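Local coordinates for protein tyrosine aminotransferase (Leishmania infantum, PDB 4IX8) that probably transfers the amino group of L-tyrosine to 2-oxoglutarate, using pyridoxal 5'-phosphate as its cofactor, at residues C167-P172 with N221-N226; F227-V232 with I261-A266; E250-M255 with Q370-V375. One frame throughout, in Å; residues are numbered along the deposited sequence.

How the interactions relate
Starting from the N terminus, the chain leaves strand 163-168 at residues 167-172 and returns at 221-226, where interaction 1 closes a loop that includes three strands of the large mixed sheet. Interaction 2 opens at the very next residue, 227, so these two contacts stand in series. Its loop, closed at 261-266, spans helix 229-242 and strand 246-249. Interaction 3 opens inside that loop, at 250-255, and closes far beyond it at 370-375; it therefore crosses interaction 2, and the two are joined where the Glu250 carboxylate reaches Ser264 and Val265. Interaction 3 also links the large sheet to the smaller one containing strand 374-379.

Interaction 1. Residues C167-P172 with N221-N226; sequences CAPSFP and NPCGSN
Asn221 faces Phe171 with both backbone and side chain, and the pair illustrates how fold type I aminotransferases build a cofactor site from loops at the C-terminal ends of parallel strands, here the neighbouring strands 163-168 and 211-217. The carbonyl O of Asn221 accepts a weak, bent hydrogen bond from Phe171 N (3.1 Å, 129° at the hydrogen), and the CB of Phe171 lies beside the same oxygen. With CG anti to the backbone N (chi1 170°), the amide of Asn221 reaches the phenyl ring at a slant: ND2 comes within 3.5 Å of Phe171 CD1, and the two planes are turned 45° from each other, so the approach is neither flat stacking nor a right-angled one. Both ends of this amide are hydrogen-bonded, ND2 to O3 of the cofactor-bearing lysine at position 282 and OD1 to NH1 of Arg418, which fixes its rotation.

Pro222 follows a cis peptide bond, as Pro169 does in the other loop. Its CD rests 3.8 Å from Ser170 N, while its CG meets Pro169 CB at 3.9 Å; the two pyrrolidine rings cross obliquely, an apolar contact alongside the polar one of Asn221. Met376, from strand 374-379 of the smaller sheet, touches both rings.

Cys223 extends the apolar patch. Its sulfur, set anti to the carbonyl carbon and beside the backbone N, is directed to Pro169, and Trp196 touches both Pro169 and Cys223. The walk thus passes from a polar end, where an amide reaches the cofactor, to an apolar end, where Cys223 SG lies 3.6 Å from Pro169 CG.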
loop_
_atom_site.group_PDB
_atom_site.type_symbol
_atom_site.label_atom_id
_atom_site.label_comp_id
_atom_site.label_asym_id
_atom_site.label_seq_id
_atom_site.Cartn_x
_atom_site.Cartn_y
_atom_site.Cartn_z
ATOM N N CYS A 167 4.163 -17.749 -14.146
ATOM C CA CYS A 167 3.765 -17.847 -15.544
ATOM C C CYS A 167 4.262 -16.638 -16.330
ATOM O O CYS A 167 4.398 -15.548 -15.789
ATOM C CB CYS A 167 2.252 -17.987 -15.666
ATOM S SG CYS A 167 1.477 -16.653 -14.779
ATOM N N ALA A 168 4.528 -16.851 -17.617
ATOM C CA ALA A 168 4.734 -15.772 -18.603
ATOM C C ALA A 168 3.880 -16.149 -19.799
ATOM O O ALA A 168 3.957 -17.269 -20.263
ATOM C CB ALA A 168 6.170 -15.632 -19.026
ATOM N N PRO A 169 3.067 -15.223 -20.318
ATOM C CA PRO A 169 2.962 -13.827 -19.898
ATOM C C PRO A 169 2.144 -13.651 -18.641
ATOM O O PRO A 169 1.291 -14.472 -18.318
ATOM C CB PRO A 169 2.288 -13.154 -21.095
ATOM C CG PRO A 169 1.458 -14.228 -21.717
ATOM C CD PRO A 169 2.230 -15.519 -21.494
ATOM N N SER A 170 2.393 -12.554 -17.945
ATOM C CA SER A 170 1.824 -12.354 -16.643
ATOM C C SER A 170 1.694 -10.896 -16.323
ATOM O O SER A 170 2.533 -10.083 -16.731
ATOM C CB SER A 170 2.698 -13.036 -15.566
ATOM O OG SER A 170 4.053 -12.648 -15.726
ATOM N N PHE A 171 0.685 -10.610 -15.506
ATOM C CA PHE A 171 0.530 -9.347 -14.781
ATOM C C PHE A 171 1.893 -8.977 -14.204
ATOM O O PHE A 171 2.478 -9.768 -13.496
ATOM C CB PHE A 171 -0.501 -9.532 -13.658
ATOM C CG PHE A 171 -0.734 -8.310 -12.805
ATOM C CD1 PHE A 171 -1.164 -7.118 -13.353
ATOM C CD2 PHE A 171 -0.568 -8.377 -11.428
ATOM C CE1 PHE A 171 -1.388 -5.992 -12.539
ATOM C CE2 PHE A 171 -0.792 -7.272 -10.617
ATOM C CZ PHE A 171 -1.187 -6.077 -11.170
ATOM N N PRO A 172 2.426 -7.802 -14.547
ATOM C CA PRO A 172 3.853 -7.566 -14.277
ATOM C C PRO A 172 4.283 -7.446 -12.800
ATOM O O PRO A 172 5.484 -7.442 -12.536
ATOM C CB PRO A 172 4.136 -6.236 -14.982
ATOM C CG PRO A 172 2.910 -5.889 -15.799
ATOM C CD PRO A 172 1.781 -6.724 -15.328
ATOM N N ASN A 221 -4.830 -12.289 -16.386
ATOM C CA ASN A 221 -4.359 -11.067 -17.018
ATOM C C ASN A 221 -2.898 -11.328 -17.393
ATOM O O ASN A 221 -2.110 -11.542 -16.495
ATOM C CB ASN A 221 -4.482 -9.875 -16.038
ATOM C CG ASN A 221 -3.800 -8.622 -16.547
ATOM O OD1 ASN A 221 -3.340 -8.576 -17.700
ATOM N ND2 ASN A 221 -3.743 -7.586 -15.703
ATOM N N PRO A 222 -2.502 -11.242 -18.684
ATOM C CA PRO A 222 -3.184 -10.660 -19.841
ATOM C C PRO A 222 -3.940 -11.608 -20.775
ATOM O O PRO A 222 -4.479 -11.056 -21.726
ATOM C CB PRO A 222 -2.021 -10.044 -20.623
ATOM C CG PRO A 222 -0.920 -11.042 -20.423
ATOM C CD PRO A 222 -1.125 -11.637 -19.053
ATOM N N CYS A 223 -4.022 -12.925 -20.533
ATOM C CA CYS A 223 -4.416 -13.879 -21.616
ATOM C C CYS A 223 -5.938 -14.103 -21.768
ATOM O O CYS A 223 -6.403 -14.578 -22.803
ATOM C CB CYS A 223 -3.761 -15.247 -21.361
ATOM S SG CYS A 223 -1.973 -15.169 -21.240
ATOM N N GLY A 224 -6.697 -13.797 -20.712
ATOM C CA GLY A 224 -8.139 -13.969 -20.720
ATOM C C GLY A 224 -8.573 -15.411 -20.516
ATOM O O GLY A 224 -9.742 -15.764 -20.701
ATOM N N SER A 225 -7.626 -16.257 -20.154
ATOM C CA SER A 225 -7.890 -17.677 -20.006
ATOM C C SER A 225 -8.629 -17.973 -18.726
ATOM O O SER A 225 -8.512 -17.248 -17.732
ATOM C CB SER A 225 -6.584 -18.469 -20.017
ATOM O OG SER A 225 -5.719 -17.993 -18.982
ATOM N N ASN A 226 -9.362 -19.074 -18.764
ATOM C CA ASN A 226 -10.011 -19.640 -17.606
ATOM C C ASN A 226 -9.747 -21.112 -17.578
ATOM O O ASN A 226 -10.275 -21.842 -18.405
ATOM C CB ASN A 226 -11.510 -19.383 -17.618
ATOM C CG ASN A 226 -12.202 -19.982 -16.427
ATOM O OD1 ASN A 226 -11.825 -19.717 -15.268
ATOM N ND2 ASN A 226 -13.221 -20.790 -16.687
#

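Interaction 2. Residues F227-V232 with I261-A266; sequences FSRAHV and IFTSVA
Thr263 stands at about a right angle to Arg229, its two branches dividing the work between water and carbon. With OG1 beside the backbone N and anti to the carbonyl carbon (chi1 -56°), the hydroxyl lies over the start of the helix, 3.6 Å from Arg229 CA. The methyl CG2 turns instead to the extended arginine chain, approaching its NH1 obliquely at 4.0 Å. Water 3 joins the two residues: it accepts from Arg229 NH1 at 2.8 Å, lying in the plane of the guanidinium at its edge, and hydrogen-bonds to Thr263 OG1. The same NH1 forms a salt bridge with Asp267, while Phe268 makes a cation-pi contact with this arginine.

Two more waters fill the join at Phe227. Water 1 accepts from Thr263 N at 3.0 Å and lies close to Phe227 O; water 2 reaches Thr263 OG1 at 2.6 Å and also approaches the carbonyl oxygens of Phe227 and Ile261. These waters bridge the N-terminal end of the helix and the loop 261-266.

One turn further on, the contact becomes apolar. Val232 and Val265 also meet at about a right angle, CG1 against CG1 at 4.0 Å.

Ser228 caps the helix from the position just before it; its OG accepts from His231 N (3.1 Å, 155°), and His231 lays its CD2 edge over the face of the Phe227 ring. Such a serine N-cap opens helix 229-242, the helical leg of the beta-alpha-beta crossover from strand 211-217 to strand 246-249 in the large sheet.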
loop_
_atom_site.group_PDB
_atom_site.type_symbol
_atom_site.label_atom_id
_atom_site.label_comp_id
_atom_site.label_asym_id
_atom_site.label_seq_id
_atom_site.Cartn_x
_atom_site.Cartn_y
_atom_site.Cartn_z
ATOM N N PHE A 227 -8.909 -21.533 -16.635
ATOM C CA PHE A 227 -8.452 -22.915 -16.537
ATOM C C PHE A 227 -9.537 -23.946 -16.274
ATOM O O PHE A 227 -10.389 -23.766 -15.424
ATOM C CB PHE A 227 -7.421 -23.031 -15.412
ATOM C CG PHE A 227 -6.063 -22.433 -15.725
ATOM C CD1 PHE A 227 -5.655 -22.218 -17.023
ATOM C CD2 PHE A 227 -5.172 -22.115 -14.694
ATOM C CE1 PHE A 227 -4.398 -21.699 -17.304
ATOM C CE2 PHE A 227 -3.893 -21.591 -14.981
ATOM C CZ PHE A 227 -3.514 -21.374 -16.276
ATOM N N SER A 228 -9.441 -25.075 -16.970
ATOM C CA SER A 228 -10.286 -26.227 -16.691
ATOM C C SER A 228 -9.963 -26.766 -15.280
ATOM O O SER A 228 -8.887 -26.549 -14.757
ATOM C CB SER A 228 -10.049 -27.320 -17.742
ATOM O OG SER A 228 -8.727 -27.890 -17.564
ATOM N N ARG A 229 -10.896 -27.507 -14.707
ATOM C CA ARG A 229 -10.680 -28.125 -13.438
ATOM C C ARG A 229 -9.476 -29.038 -13.565
ATOM O O ARG A 229 -8.603 -29.050 -12.710
ATOM C CB ARG A 229 -11.922 -28.914 -13.003
ATOM C CG ARG A 229 -11.728 -29.616 -11.676
ATOM C CD ARG A 229 -13.022 -30.183 -11.102
ATOM N NE ARG A 229 -12.743 -30.708 -9.770
ATOM C CZ ARG A 229 -12.852 -30.006 -8.640
ATOM N NH1 ARG A 229 -13.269 -28.741 -8.663
ATOM N NH2 ARG A 229 -12.545 -30.566 -7.472
ATOM N N ALA A 230 -9.365 -29.720 -14.693
ATOM C CA ALA A 230 -8.337 -30.749 -14.836
ATOM C C ALA A 230 -6.944 -30.136 -14.830
ATOM O O ALA A 230 -5.997 -30.713 -14.291
ATOM C CB ALA A 230 -8.565 -31.572 -16.117
ATOM N N HIS A 231 -6.796 -28.971 -15.435
ATOM C CA HIS A 231 -5.489 -28.322 -15.439
ATOM C C HIS A 231 -5.141 -27.814 -14.029
ATOM O O HIS A 231 -3.984 -27.890 -13.605
ATOM C CB HIS A 231 -5.469 -27.179 -16.439
ATOM C CG HIS A 231 -4.125 -26.542 -16.635
ATOM N ND1 HIS A 231 -2.988 -27.248 -16.990
ATOM C CD2 HIS A 231 -3.747 -25.246 -16.540
ATOM C CE1 HIS A 231 -1.972 -26.409 -17.111
ATOM N NE2 HIS A 231 -2.402 -25.192 -16.820
ATOM N N VAL A 232 -6.130 -27.292 -13.297
ATOM C CA VAL A 232 -5.855 -26.806 -11.947
ATOM C C VAL A 232 -5.473 -28.006 -11.054
ATOM O O VAL A 232 -4.513 -27.940 -10.275
ATOM C CB VAL A 232 -7.053 -26.047 -11.370
ATOM C CG1 VAL A 232 -6.779 -25.640 -9.925
ATOM C CG2 VAL A 232 -7.349 -24.784 -12.211
ATOM N N ILE A 261 -17.154 -22.106 -16.014
ATOM C CA ILE A 261 -16.992 -22.498 -14.617
ATOM C C ILE A 261 -15.648 -22.064 -14.093
ATOM O O ILE A 261 -14.621 -22.395 -14.656
ATOM C CB ILE A 261 -17.106 -24.014 -14.434
ATOM C CG1 ILE A 261 -18.481 -24.500 -14.886
ATOM C CG2 ILE A 261 -16.854 -24.419 -12.959
ATOM C CD1 ILE A 261 -18.461 -25.983 -15.236
ATOM N N PHE A 262 -15.655 -21.340 -12.993
ATOM C CA PHE A 262 -14.409 -20.949 -12.395
ATOM C C PHE A 262 -14.030 -22.022 -11.395
ATOM O O PHE A 262 -14.868 -22.482 -10.612
ATOM C CB PHE A 262 -14.499 -19.592 -11.735
ATOM C CG PHE A 262 -13.329 -19.304 -10.823
ATOM C CD1 PHE A 262 -12.051 -19.193 -11.332
ATOM C CD2 PHE A 262 -13.520 -19.101 -9.468
ATOM C CE1 PHE A 262 -10.978 -18.934 -10.491
ATOM C CE2 PHE A 262 -12.453 -18.834 -8.633
ATOM C CZ PHE A 262 -11.192 -18.739 -9.137
ATOM N N THR A 263 -12.782 -22.459 -11.469
ATOM C CA THR A 263 -12.243 -23.450 -10.533
ATOM C C THR A 263 -11.188 -22.805 -9.645
ATOM O O THR A 263 -10.053 -22.570 -10.078
ATOM C CB THR A 263 -11.594 -24.662 -11.280
ATOM O OG1 THR A 263 -12.535 -25.270 -12.184
ATOM C CG2 THR A 263 -11.156 -25.714 -10.304
ATOM N N SER A 264 -11.536 -22.581 -8.377
ATOM C CA SER A 264 -10.593 -22.018 -7.407
ATOM C C SER A 264 -9.683 -23.113 -6.858
ATOM O O SER A 264 -10.103 -24.250 -6.736
ATOM C CB SER A 264 -11.362 -21.342 -6.259
ATOM O OG SER A 264 -10.485 -20.877 -5.219
ATOM N N VAL A 265 -8.434 -22.790 -6.537
ATOM C CA VAL A 265 -7.537 -23.801 -5.973
ATOM C C VAL A 265 -8.069 -24.236 -4.625
ATOM O O VAL A 265 -7.638 -25.246 -4.062
ATOM C CB VAL A 265 -6.058 -23.306 -5.860
ATOM C CG1 VAL A 265 -5.513 -23.007 -7.226
ATOM C CG2 VAL A 265 -5.937 -22.100 -4.959
ATOM N N ALA A 266 -9.024 -23.482 -4.102
ATOM C CA ALA A 266 -9.715 -23.846 -2.873
ATOM C C ALA A 266 -10.596 -25.094 -3.005
ATOM O O ALA A 266 -10.861 -25.772 -1.992
ATOM C CB ALA A 266 -10.571 -22.701 -2.415
HETATM O O HOH W 1 -10.832 -21.693 -13.685
HETATM O O HOH W 2 -12.878 -24.343 -14.567
HETATM O O HOH W 3 -14.290 -27.018 -10.619
#

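Interaction 3. Residues E250-M255 with Q370-V375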
loop_
_atom_site.group_PDB
_atom_site.type_symbol
_atom_site.label_atom_id
_atom_site.label_comp_id
_atom_site.label_asym_id
_atom_site.label_seq_id
_atom_site.Cartn_x
_atom_site.Cartn_y
_atom_site.Cartn_z
ATOM N N GLU A 250 -6.584 -15.043 -7.954
ATOM C CA GLU A 250 -7.930 -15.353 -8.384
ATOM C C GLU A 250 -8.793 -14.108 -8.276
ATOM O O GLU A 250 -9.993 -14.139 -7.962
ATOM C CB GLU A 250 -8.454 -16.539 -7.552
ATOM C CG GLU A 250 -7.595 -17.806 -7.839
ATOM C CD GLU A 250 -8.112 -19.080 -7.171
ATOM O OE1 GLU A 250 -9.141 -19.018 -6.462
ATOM O OE2 GLU A 250 -7.499 -20.149 -7.417
ATOM N N ILE A 251 -8.197 -12.985 -8.637
ATOM C CA ILE A 251 -8.910 -11.726 -8.528
ATOM C C ILE A 251 -10.009 -11.584 -9.570
ATOM O O ILE A 251 -10.946 -10.806 -9.384
ATOM C CB ILE A 251 -7.945 -10.546 -8.631
ATOM C CG1 ILE A 251 -8.640 -9.294 -8.083
ATOM C CG2 ILE A 251 -7.412 -10.400 -10.076
ATOM C CD1 ILE A 251 -7.890 -8.054 -8.315
ATOM N N TYR A 252 -9.909 -12.326 -10.674
ATOM C CA TYR A 252 -10.952 -12.282 -11.715
ATOM C C TYR A 252 -11.973 -13.410 -11.553
ATOM O O TYR A 252 -12.679 -13.756 -12.508
ATOM C CB TYR A 252 -10.331 -12.352 -13.121
ATOM C CG TYR A 252 -9.526 -11.116 -13.423
ATOM C CD1 TYR A 252 -10.153 -9.905 -13.646
ATOM C CD2 TYR A 252 -8.147 -11.157 -13.464
ATOM C CE1 TYR A 252 -9.422 -8.767 -13.888
ATOM C CE2 TYR A 252 -7.415 -10.033 -13.702
ATOM C CZ TYR A 252 -8.062 -8.837 -13.929
ATOM O OH TYR A 252 -7.344 -7.693 -14.176
ATOM N N ALA A 253 -12.066 -13.963 -10.340
ATOM C CA ALA A 253 -12.951 -15.095 -10.046
ATOM C C ALA A 253 -14.415 -14.909 -10.490
ATOM O O ALA A 253 -15.031 -15.870 -10.919
ATOM C CB ALA A 253 -12.941 -15.391 -8.534
ATOM N N GLU A 254 -14.950 -13.692 -10.391
ATOM C CA GLU A 254 -16.365 -13.387 -10.684
ATOM C C GLU A 254 -16.572 -13.006 -12.138
ATOM O O GLU A 254 -17.706 -12.718 -12.558
ATOM C CB GLU A 254 -16.849 -12.219 -9.830
ATOM C CG GLU A 254 -16.915 -12.484 -8.318
ATOM C CD GLU A 254 -18.280 -12.935 -7.864
ATOM O OE1 GLU A 254 -19.229 -12.904 -8.669
ATOM O OE2 GLU A 254 -18.418 -13.261 -6.676
ATOM N N MET A 255 -15.466 -12.922 -12.880
ATOM C CA MET A 255 -15.488 -12.373 -14.237
ATOM C C MET A 255 -15.164 -13.412 -15.308
ATOM O O MET A 255 -14.336 -13.172 -16.189
ATOM C CB MET A 255 -14.544 -11.204 -14.310
ATOM C CG MET A 255 -15.211 -9.987 -13.728
ATOM S SD MET A 255 -13.967 -8.831 -13.132
ATOM C CE MET A 255 -13.730 -7.902 -14.650
ATOM N N GLN A 370 -11.939 -16.137 -22.198
ATOM C CA GLN A 370 -13.015 -16.802 -21.476
ATOM C C GLN A 370 -13.298 -16.110 -20.159
ATOM O O GLN A 370 -14.224 -16.497 -19.435
ATOM C CB GLN A 370 -12.644 -18.255 -21.221
ATOM C CG GLN A 370 -12.499 -19.008 -22.497
ATOM C CD GLN A 370 -13.760 -18.915 -23.314
ATOM O OE1 GLN A 370 -14.881 -18.968 -22.782
ATOM N NE2 GLN A 370 -13.590 -18.728 -24.627
ATOM N N ALA A 371 -12.493 -15.092 -19.851
ATOM C CA ALA A 371 -12.540 -14.434 -18.546
ATOM C C ALA A 371 -11.634 -13.219 -18.485
ATOM O O ALA A 371 -10.902 -12.919 -19.441
ATOM C CB ALA A 371 -12.141 -15.403 -17.462
ATOM N N SER A 372 -11.662 -12.559 -17.322
ATOM C CA SER A 372 -10.891 -11.343 -17.089
ATOM C C SER A 372 -11.315 -10.319 -18.155
ATOM O O SER A 372 -12.414 -10.435 -18.689
ATOM C CB SER A 372 -9.402 -11.624 -17.122
ATOM O OG SER A 372 -8.674 -10.459 -16.814
ATOM N N MET A 373 -10.460 -9.328 -18.441
ATOM C CA MET A 373 -10.805 -8.134 -19.265
ATOM C C MET A 373 -9.877 -7.885 -20.453
ATOM O O MET A 373 -9.893 -6.802 -21.045
ATOM C CB MET A 373 -10.769 -6.860 -18.407
ATOM C CG MET A 373 -11.755 -6.781 -17.255
ATOM S SD MET A 373 -11.214 -5.638 -15.940
ATOM C CE MET A 373 -10.267 -4.389 -16.815
ATOM N N PHE A 374 -9.051 -8.864 -20.781
ATOM C CA PHE A 374 -7.962 -8.656 -21.728
ATOM C C PHE A 374 -7.916 -9.717 -22.799
ATOM O O PHE A 374 -8.405 -10.824 -22.615
ATOM C CB PHE A 374 -6.624 -8.656 -20.997
ATOM C CG PHE A 374 -6.578 -7.736 -19.797
ATOM C CD1 PHE A 374 -6.356 -6.377 -19.956
ATOM C CD2 PHE A 374 -6.778 -8.226 -18.528
ATOM C CE1 PHE A 374 -6.320 -5.554 -18.875
ATOM C CE2 PHE A 374 -6.725 -7.390 -17.438
ATOM C CZ PHE A 374 -6.490 -6.066 -17.615
ATOM N N VAL A 375 -7.287 -9.381 -23.910
ATOM C CA VAL A 375 -7.027 -10.353 -24.929
ATOM C C VAL A 375 -5.568 -10.230 -25.343
ATOM O O VAL A 375 -4.975 -9.155 -25.220
ATOM C CB VAL A 375 -8.003 -10.157 -26.116
ATOM C CG1 VAL A 375 -7.670 -8.910 -26.923
ATOM C CG2 VAL A 375 -8.017 -11.377 -26.975
#
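Tyr252 reaches from its beta turn to Ser372, and its side chain can be followed outward atom by atom. CB lies 4.1 Å from Ser372 CA, and chi1 of -67° swings CG to the side of the backbone N, so that the ring lies against the serine. Ser372 OG sits over the ring centre, 3.2 Å above the plane, and Ser372 CB makes a CH-pi contact 16° off the ring normal. Ile251 CG2 lies over the opposite face, toward the rim, so that both faces have a neighbour. Along the rim, CE1 meets Met373 SD at 4.1 Å in an oblique Met-aromatic contact, and Met255 SD lies at the edge in the ring plane. At the tip, OH comes 3.3 Å from Phe374 CE2, near the plane of that ring and at its edge.

Beside the ring, Ser372 N donates to Met255 O (3.0 Å, 137°), while Met255 CE packs on Met373 CG at 3.5 Å. The tyrosine hydroxyl is also hydrogen-bonded to O3 of the modified lysine at position 282, placing the contact in the pyridoxal phosphate site of a fold type I aminotransferase.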